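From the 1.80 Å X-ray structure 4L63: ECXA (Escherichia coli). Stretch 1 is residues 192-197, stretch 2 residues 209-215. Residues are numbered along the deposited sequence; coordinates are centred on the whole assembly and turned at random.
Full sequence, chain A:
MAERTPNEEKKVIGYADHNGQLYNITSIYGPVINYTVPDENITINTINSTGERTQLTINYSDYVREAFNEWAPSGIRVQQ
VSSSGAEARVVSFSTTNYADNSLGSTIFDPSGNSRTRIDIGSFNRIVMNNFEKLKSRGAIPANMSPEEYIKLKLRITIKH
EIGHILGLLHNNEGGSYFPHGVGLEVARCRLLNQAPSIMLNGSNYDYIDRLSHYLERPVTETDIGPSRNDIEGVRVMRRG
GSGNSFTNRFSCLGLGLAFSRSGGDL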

# COMPACT_ATOMS: atom_id res chain seq x y z
N LEU A 192 2.57 -6.09 2.22
CA LEU A 192 3.76 -6.84 2.65
C LEU A 192 3.40 -8.30 2.94
O LEU A 192 2.56 -8.57 3.79
CB LEU A 192 4.40 -6.19 3.88
CG LEU A 192 5.02 -4.80 3.66
CD1 LEU A 192 5.47 -4.16 4.98
CD2 LEU A 192 6.17 -4.86 2.68
N ASN A 193 4.02 -9.24 2.22
CA ASN A 193 3.74 -10.65 2.47
C ASN A 193 4.28 -11.04 3.85
O ASN A 193 5.24 -10.45 4.34
CB ASN A 193 4.33 -11.55 1.38
CG ASN A 193 3.80 -12.99 1.48
OD1 ASN A 193 2.64 -13.23 1.84
ND2 ASN A 193 4.66 -13.95 1.16
N GLN A 194 3.64 -12.03 4.46
CA GLN A 194 3.89 -12.41 5.84
C GLN A 194 3.11 -13.68 6.18
O GLN A 194 2.23 -14.10 5.41
CB GLN A 194 3.50 -11.28 6.81
CG GLN A 194 2.09 -10.73 6.56
CD GLN A 194 1.75 -9.54 7.44
OE1 GLN A 194 1.44 -9.69 8.63
NE2 GLN A 194 1.84 -8.35 6.87
N ALA A 195 3.40 -14.27 7.32
CA ALA A 195 2.69 -15.46 7.78
C ALA A 195 1.26 -15.12 8.18
O ALA A 195 0.96 -13.97 8.48
CB ALA A 195 3.43 -16.10 8.96
N PRO A 196 0.36 -16.13 8.17
CA PRO A 196 -0.97 -15.87 8.74
C PRO A 196 -0.92 -15.40 10.19
O PRO A 196 0.01 -15.76 10.94
CB PRO A 196 -1.68 -17.24 8.63
CG PRO A 196 -0.57 -18.24 8.44
CD PRO A 196 0.50 -17.50 7.67
N SER A 197 -1.90 -14.59 10.59
CA SER A 197 -1.99 -14.13 11.97
C SER A 197 -2.18 -15.31 12.91
O SER A 197 -2.83 -16.30 12.57
CB SER A 197 -3.15 -13.14 12.12
OG SER A 197 -3.33 -12.75 13.47
N ASP A 209 -2.15 -25.61 9.91
CA ASP A 209 -2.39 -25.90 8.51
C ASP A 209 -2.19 -24.65 7.64
O ASP A 209 -1.58 -24.73 6.57
CB ASP A 209 -3.80 -26.45 8.31
CG ASP A 209 -3.99 -27.08 6.95
OD1 ASP A 209 -3.11 -27.85 6.51
OD2 ASP A 209 -5.03 -26.80 6.31
N ARG A 210 -2.69 -23.51 8.09
CA ARG A 210 -2.51 -22.27 7.33
C ARG A 210 -1.04 -21.85 7.33
O ARG A 210 -0.53 -21.37 6.32
CB ARG A 210 -3.39 -21.14 7.88
CG ARG A 210 -4.88 -21.45 7.87
CD ARG A 210 -5.29 -22.09 6.55
NE ARG A 210 -5.02 -21.23 5.41
CZ ARG A 210 -4.92 -21.66 4.16
NH1 ARG A 210 -5.06 -22.95 3.88
NH2 ARG A 210 -4.67 -20.80 3.18
N LEU A 211 -0.36 -22.03 8.46
CA LEU A 211 1.05 -21.66 8.57
C LEU A 211 1.90 -22.54 7.66
O LEU A 211 2.82 -22.05 6.99
CB LEU A 211 1.53 -21.76 10.02
CG LEU A 211 2.97 -21.30 10.25
CD1 LEU A 211 3.16 -19.88 9.75
CD2 LEU A 211 3.36 -21.41 11.72
N SER A 212 1.59 -23.83 7.63
CA SER A 212 2.29 -24.77 6.76
C SER A 212 2.06 -24.44 5.29
O SER A 212 2.98 -24.50 4.48
CB SER A 212 1.84 -26.20 7.05
OG SER A 212 2.29 -27.07 6.03
N HIS A 213 0.82 -24.09 4.97
CA HIS A 213 0.42 -23.70 3.63
C HIS A 213 1.29 -22.53 3.16
O HIS A 213 1.69 -22.46 2.00
CB HIS A 213 -1.07 -23.35 3.61
CG HIS A 213 -1.63 -23.10 2.24
ND1 HIS A 213 -1.53 -21.88 1.60
CD2 HIS A 213 -2.32 -23.90 1.40
CE1 HIS A 213 -2.12 -21.95 0.43
NE2 HIS A 213 -2.61 -23.17 0.28
N TYR A 214 1.59 -21.62 4.09
CA TYR A 214 2.42 -20.46 3.81
C TYR A 214 3.90 -20.81 3.68
O TYR A 214 4.59 -20.33 2.78
CB TYR A 214 2.23 -19.41 4.91
CG TYR A 214 3.29 -18.33 4.97
CD1 TYR A 214 3.32 -17.31 4.02
CD2 TYR A 214 4.23 -18.31 5.99
CE1 TYR A 214 4.28 -16.31 4.08
CE2 TYR A 214 5.19 -17.31 6.06
CZ TYR A 214 5.21 -16.32 5.10
OH TYR A 214 6.16 -15.32 5.16
N LEU A 215 4.38 -21.66 4.59
CA LEU A 215 5.80 -22.01 4.61
C LEU A 215 6.17 -23.01 3.52
O LEU A 215 7.35 -23.21 3.22
CB LEU A 215 6.17 -22.57 5.98
CG LEU A 215 6.28 -21.51 7.08
CD1 LEU A 215 6.50 -22.16 8.43
CD2 LEU A 215 7.39 -20.53 6.75

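An extended segment without regular secondary structure, residues 192-197, packs against part of a helix, residues 209-215. No hydrogen bond joins the two stretches. The contact is apolar packing plus a CH-pi interaction, and it buries 272 Å² in total.

Y214 contributes the most surface. Its CA-to-CB bond points toward the loop, and chi1 is t (164°). This lays one face of the ring under the backbone of A195. A195 CA sits 3.7 Å from the centroid of the Y214 ring, 16° off the ring normal, so the CA lies over the ring face in a CH-pi contact. A195 N lies over the same ring, 3.5 Å from Y214 CZ. The A195 methyl adds apolar contact: A195 CB is 3.6 Å from Y214 CE2 and 3.9 Å from L211 CD1. Q194 O approaches Y214 CE1 at 3.3 Å, and N193 ND2 lies at the ring edge, 3.8 Å from Y214 CE1.

P196 covers the next largest area and is buried. Its CA-to-CB bond points toward the helix, and its ring rests on the helix surface between R210, L211 and Y214. P196 CD is 3.8 Å from Y214 CB and 4.1 Å from L211 CD1. P196 CG is 3.8 Å from both L211 CA and R210 O. R210 O already accepts the helical hydrogen bond from Y214 N, at 3.1 Å. The compact, apolar proline ring suits this site because it packs closely without needing a polar partner.

L211 has chi1 t and chi2 p, which brings its side-chain end nearer the loop. R210 offers its CB to P196 CG at 4.1 Å, while its side-chain end leads away and is hydrogen-bonded elsewhere in the structure. Within the loop, Q194 NE2 donates to L192 O at 3.2 Å.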